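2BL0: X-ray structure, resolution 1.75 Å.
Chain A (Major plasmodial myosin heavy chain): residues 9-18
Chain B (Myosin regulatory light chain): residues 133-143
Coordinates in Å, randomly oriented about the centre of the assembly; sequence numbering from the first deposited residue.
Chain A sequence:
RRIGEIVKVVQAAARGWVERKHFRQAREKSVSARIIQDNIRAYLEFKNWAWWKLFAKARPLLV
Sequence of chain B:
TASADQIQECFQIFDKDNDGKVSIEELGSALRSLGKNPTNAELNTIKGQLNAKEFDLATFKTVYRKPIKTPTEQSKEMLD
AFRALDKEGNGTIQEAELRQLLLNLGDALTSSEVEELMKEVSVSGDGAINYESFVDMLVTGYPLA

Chain A, residues 9-18: VVQAAARGWV
Chain B, residues 133-143: SFVDMLVTGYP

What fills the apolar centre of the contact? B:Leu138, with chi1 m and chi2 t, enters as a knob among A:Val10, A:Ala13, A:Ala14 and A:Trp17. Its CD1 lies 4.1 Å from CB of A:Ala13, 4.0 Å from N of A:Ala14 and 4.4 Å from CG1 of A:Val10, while its CD2 packs 3.8 Å from CB of A:Trp17. CD1 of B:Leu138 also lies near the backbone, 4.2 Å from O of A:Val10. Toward the start of both stretches, A:Val10 (chi1 t) brings CG1 to 4.1 Å from CE2 of B:Phe134, at the edge of that ring; the phenylalanine has chi1 t and chi2 69°.

How do the two backbones hold these side chains in register? Chain A is helical throughout 9-18, and chain B is helical from 133 to 140; both helices begin before these stretches, and that of chain A also continues beyond. Their axes approach to 8.8 Å, with N-to-C directions 53° apart and a signed crossing angle of 53°. CA of A:Val10 lies 8.2 Å from CA of B:Val135, whereas CA of A:Trp17 is 5.6 Å from CA of B:Leu138, so the backbones are much nearer at the tryptophan.

What surrounds A:Trp17, the residue most covered by the other stretch? With chi1 t and chi2 89°, its indole has CE of B:Met137 over one face, 4.1 Å from the centroid of the six-membered ring, a CH-pi contact. B:Met137 reaches it in an extended form, chi1 t and chi2 t, before chi3 turns to p. B:Tyr142, chi1 m and chi2 -77°, directs its edge toward the indole face in an offset edge-to-face pair: its ring centroid is 5.3 Å from that of the five-membered ring, the planes are at 65°, and its CD2 is 3.6 Å from NE1 of A:Trp17. B:Gly141 leaves helical geometry at phi/psi -69/148, and B:Tyr142 follows at 43/61. The glycine's CA lies 4.1 Å from NE1 of A:Trp17, at the ring edge; an ideal CB here would clash with that nitrogen at 2.6 Å.

Where does polarity enter at the edge? No direct hydrogen bond crosses between the stretches. CD1 of A:Trp17 lies 3.2 Å from O of B:Met137, which accepts the backbone bond from N of B:Gly141 at 3.0 Å. Water 1 supplies the polar link, donating to O of A:Ala13 at 2.6 Å and to O of B:Leu138 at 2.7 Å, thus bridging the two helix backbones.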

# COMPACT_ATOMS: atom_id res chain seq x y z
N VAL A 9 -2.40 -28.04 12.95
CA VAL A 9 -3.31 -27.15 12.22
C VAL A 9 -3.43 -25.80 12.94
O VAL A 9 -3.52 -24.74 12.30
CB VAL A 9 -4.70 -27.78 11.98
CG1 VAL A 9 -5.43 -28.07 13.29
CG2 VAL A 9 -5.51 -26.85 11.09
N VAL A 10 -3.45 -25.84 14.27
CA VAL A 10 -3.49 -24.60 15.06
C VAL A 10 -2.20 -23.82 14.82
O VAL A 10 -2.23 -22.62 14.63
CB VAL A 10 -3.68 -24.85 16.58
CG1 VAL A 10 -3.79 -23.53 17.33
CG2 VAL A 10 -4.94 -25.70 16.85
N GLN A 11 -1.05 -24.50 14.80
CA GLN A 11 0.22 -23.83 14.49
C GLN A 11 0.25 -23.20 13.10
O GLN A 11 0.76 -22.08 12.91
CB GLN A 11 1.38 -24.78 14.69
CG GLN A 11 1.53 -25.16 16.18
CD GLN A 11 2.39 -26.37 16.41
OE1 GLN A 11 2.36 -27.31 15.62
NE2 GLN A 11 3.17 -26.36 17.48
N ALA A 12 -0.32 -23.89 12.12
CA ALA A 12 -0.36 -23.38 10.77
C ALA A 12 -1.24 -22.15 10.72
O ALA A 12 -0.91 -21.16 10.09
CB ALA A 12 -0.86 -24.45 9.80
N ALA A 13 -2.37 -22.18 11.43
CA ALA A 13 -3.28 -21.04 11.36
C ALA A 13 -2.72 -19.87 12.16
O ALA A 13 -2.94 -18.71 11.81
CB ALA A 13 -4.65 -21.43 11.85
N ALA A 14 -1.95 -20.19 13.21
CA ALA A 14 -1.32 -19.17 14.05
C ALA A 14 -0.23 -18.43 13.27
O ALA A 14 -0.18 -17.20 13.28
CB ALA A 14 -0.72 -19.81 15.29
N ARG A 15 0.61 -19.17 12.57
CA ARG A 15 1.59 -18.55 11.68
C ARG A 15 0.91 -17.67 10.65
O ARG A 15 1.38 -16.57 10.35
CB ARG A 15 2.41 -19.60 10.95
CG ARG A 15 3.48 -20.23 11.79
CD ARG A 15 4.35 -21.22 10.99
NE ARG A 15 5.47 -21.66 11.80
CZ ARG A 15 5.46 -22.74 12.58
NH1 ARG A 15 4.42 -23.57 12.58
NH2 ARG A 15 6.52 -23.03 13.31
N GLY A 16 -0.20 -18.14 10.11
CA GLY A 16 -0.93 -17.36 9.14
C GLY A 16 -1.32 -16.02 9.70
O GLY A 16 -1.12 -14.99 9.06
N TRP A 17 -1.93 -16.01 10.88
CA TRP A 17 -2.35 -14.76 11.52
C TRP A 17 -1.17 -13.80 11.77
O TRP A 17 -1.25 -12.62 11.46
CB TRP A 17 -3.09 -15.10 12.82
CG TRP A 17 -3.62 -13.93 13.56
CD1 TRP A 17 -4.84 -13.34 13.42
CD2 TRP A 17 -2.95 -13.22 14.61
NE1 TRP A 17 -4.96 -12.30 14.31
CE2 TRP A 17 -3.81 -12.20 15.04
CE3 TRP A 17 -1.67 -13.33 15.19
CZ2 TRP A 17 -3.45 -11.31 16.06
CZ3 TRP A 17 -1.31 -12.44 16.19
CH2 TRP A 17 -2.21 -11.45 16.62
N VAL A 18 -0.06 -14.33 12.27
CA VAL A 18 1.10 -13.50 12.54
C VAL A 18 1.59 -12.84 11.24
O VAL A 18 1.83 -11.64 11.22
CB VAL A 18 2.23 -14.28 13.23
CG1 VAL A 18 3.45 -13.39 13.44
CG2 VAL A 18 1.76 -14.77 14.58
N SER B 133 -12.92 -18.21 20.71
CA SER B 133 -12.56 -16.82 20.43
C SER B 133 -11.15 -16.76 19.83
O SER B 133 -10.89 -15.94 18.96
CB SER B 133 -12.62 -15.93 21.67
OG SER B 133 -13.96 -15.84 22.19
N PHE B 134 -10.27 -17.64 20.28
CA PHE B 134 -8.91 -17.71 19.76
C PHE B 134 -8.93 -18.19 18.31
O PHE B 134 -8.30 -17.58 17.46
CB PHE B 134 -8.03 -18.61 20.66
CG PHE B 134 -6.58 -18.70 20.22
CD1 PHE B 134 -5.73 -17.61 20.31
CD2 PHE B 134 -6.09 -19.88 19.67
CE1 PHE B 134 -4.39 -17.70 19.89
CE2 PHE B 134 -4.76 -19.99 19.26
CZ PHE B 134 -3.92 -18.90 19.36
N VAL B 135 -9.69 -19.25 18.04
CA VAL B 135 -9.88 -19.75 16.68
C VAL B 135 -10.48 -18.64 15.82
O VAL B 135 -10.03 -18.37 14.72
CB VAL B 135 -10.78 -21.02 16.67
CG1 VAL B 135 -11.09 -21.43 15.24
CG2 VAL B 135 -10.08 -22.15 17.45
N ASP B 136 -11.48 -17.95 16.35
CA ASP B 136 -12.10 -16.88 15.58
C ASP B 136 -11.09 -15.79 15.21
O ASP B 136 -11.10 -15.28 14.07
CB ASP B 136 -13.29 -16.30 16.35
CG ASP B 136 -13.93 -15.15 15.62
OD1 ASP B 136 -13.35 -14.05 15.62
OD2 ASP B 136 -15.01 -15.25 15.01
N MET B 137 -10.23 -15.43 16.15
CA MET B 137 -9.17 -14.47 15.89
C MET B 137 -8.25 -14.98 14.77
O MET B 137 -7.91 -14.25 13.86
CB MET B 137 -8.38 -14.18 17.18
CG MET B 137 -7.24 -13.20 17.02
SD MET B 137 -6.17 -13.06 18.46
CE MET B 137 -5.04 -14.38 18.21
N LEU B 138 -7.86 -16.25 14.83
CA LEU B 138 -6.99 -16.81 13.80
C LEU B 138 -7.61 -16.86 12.40
O LEU B 138 -6.89 -16.71 11.41
CB LEU B 138 -6.52 -18.21 14.18
CG LEU B 138 -5.68 -18.32 15.45
CD1 LEU B 138 -5.12 -19.73 15.56
CD2 LEU B 138 -4.55 -17.31 15.48
N VAL B 139 -8.91 -17.06 12.33
CA VAL B 139 -9.60 -17.23 11.07
C VAL B 139 -10.02 -15.88 10.46
O VAL B 139 -9.90 -15.68 9.25
CB VAL B 139 -10.83 -18.16 11.23
CG1 VAL B 139 -11.66 -18.22 9.94
CG2 VAL B 139 -10.39 -19.55 11.67
N THR B 140 -10.50 -14.96 11.30
CA THR B 140 -11.11 -13.71 10.83
C THR B 140 -10.20 -12.49 10.94
O THR B 140 -10.47 -11.47 10.31
CB THR B 140 -12.43 -13.42 11.58
OG1 THR B 140 -12.16 -13.13 12.96
CG2 THR B 140 -13.32 -14.66 11.60
N GLY B 141 -9.13 -12.60 11.72
CA GLY B 141 -8.22 -11.49 11.96
C GLY B 141 -7.43 -11.10 10.74
O GLY B 141 -7.10 -11.93 9.91
N TYR B 142 -7.12 -9.81 10.62
CA TYR B 142 -6.29 -9.28 9.54
C TYR B 142 -6.63 -9.86 8.17
O TYR B 142 -5.77 -10.46 7.52
CB TYR B 142 -4.80 -9.44 9.88
CG TYR B 142 -4.43 -8.71 11.14
CD1 TYR B 142 -4.27 -7.32 11.14
CD2 TYR B 142 -4.30 -9.39 12.35
CE1 TYR B 142 -3.98 -6.63 12.31
CE2 TYR B 142 -4.00 -8.70 13.53
CZ TYR B 142 -3.83 -7.33 13.49
OH TYR B 142 -3.53 -6.66 14.65
N PRO B 143 -7.86 -9.66 7.71
CA PRO B 143 -8.26 -10.15 6.38
C PRO B 143 -7.59 -9.39 5.24
O PRO B 143 -7.00 -8.36 5.45
CB PRO B 143 -9.76 -9.88 6.36
CG PRO B 143 -9.97 -8.77 7.32
CD PRO B 143 -8.95 -8.95 8.39
O HOH W 1 -4.85 -18.00 10.16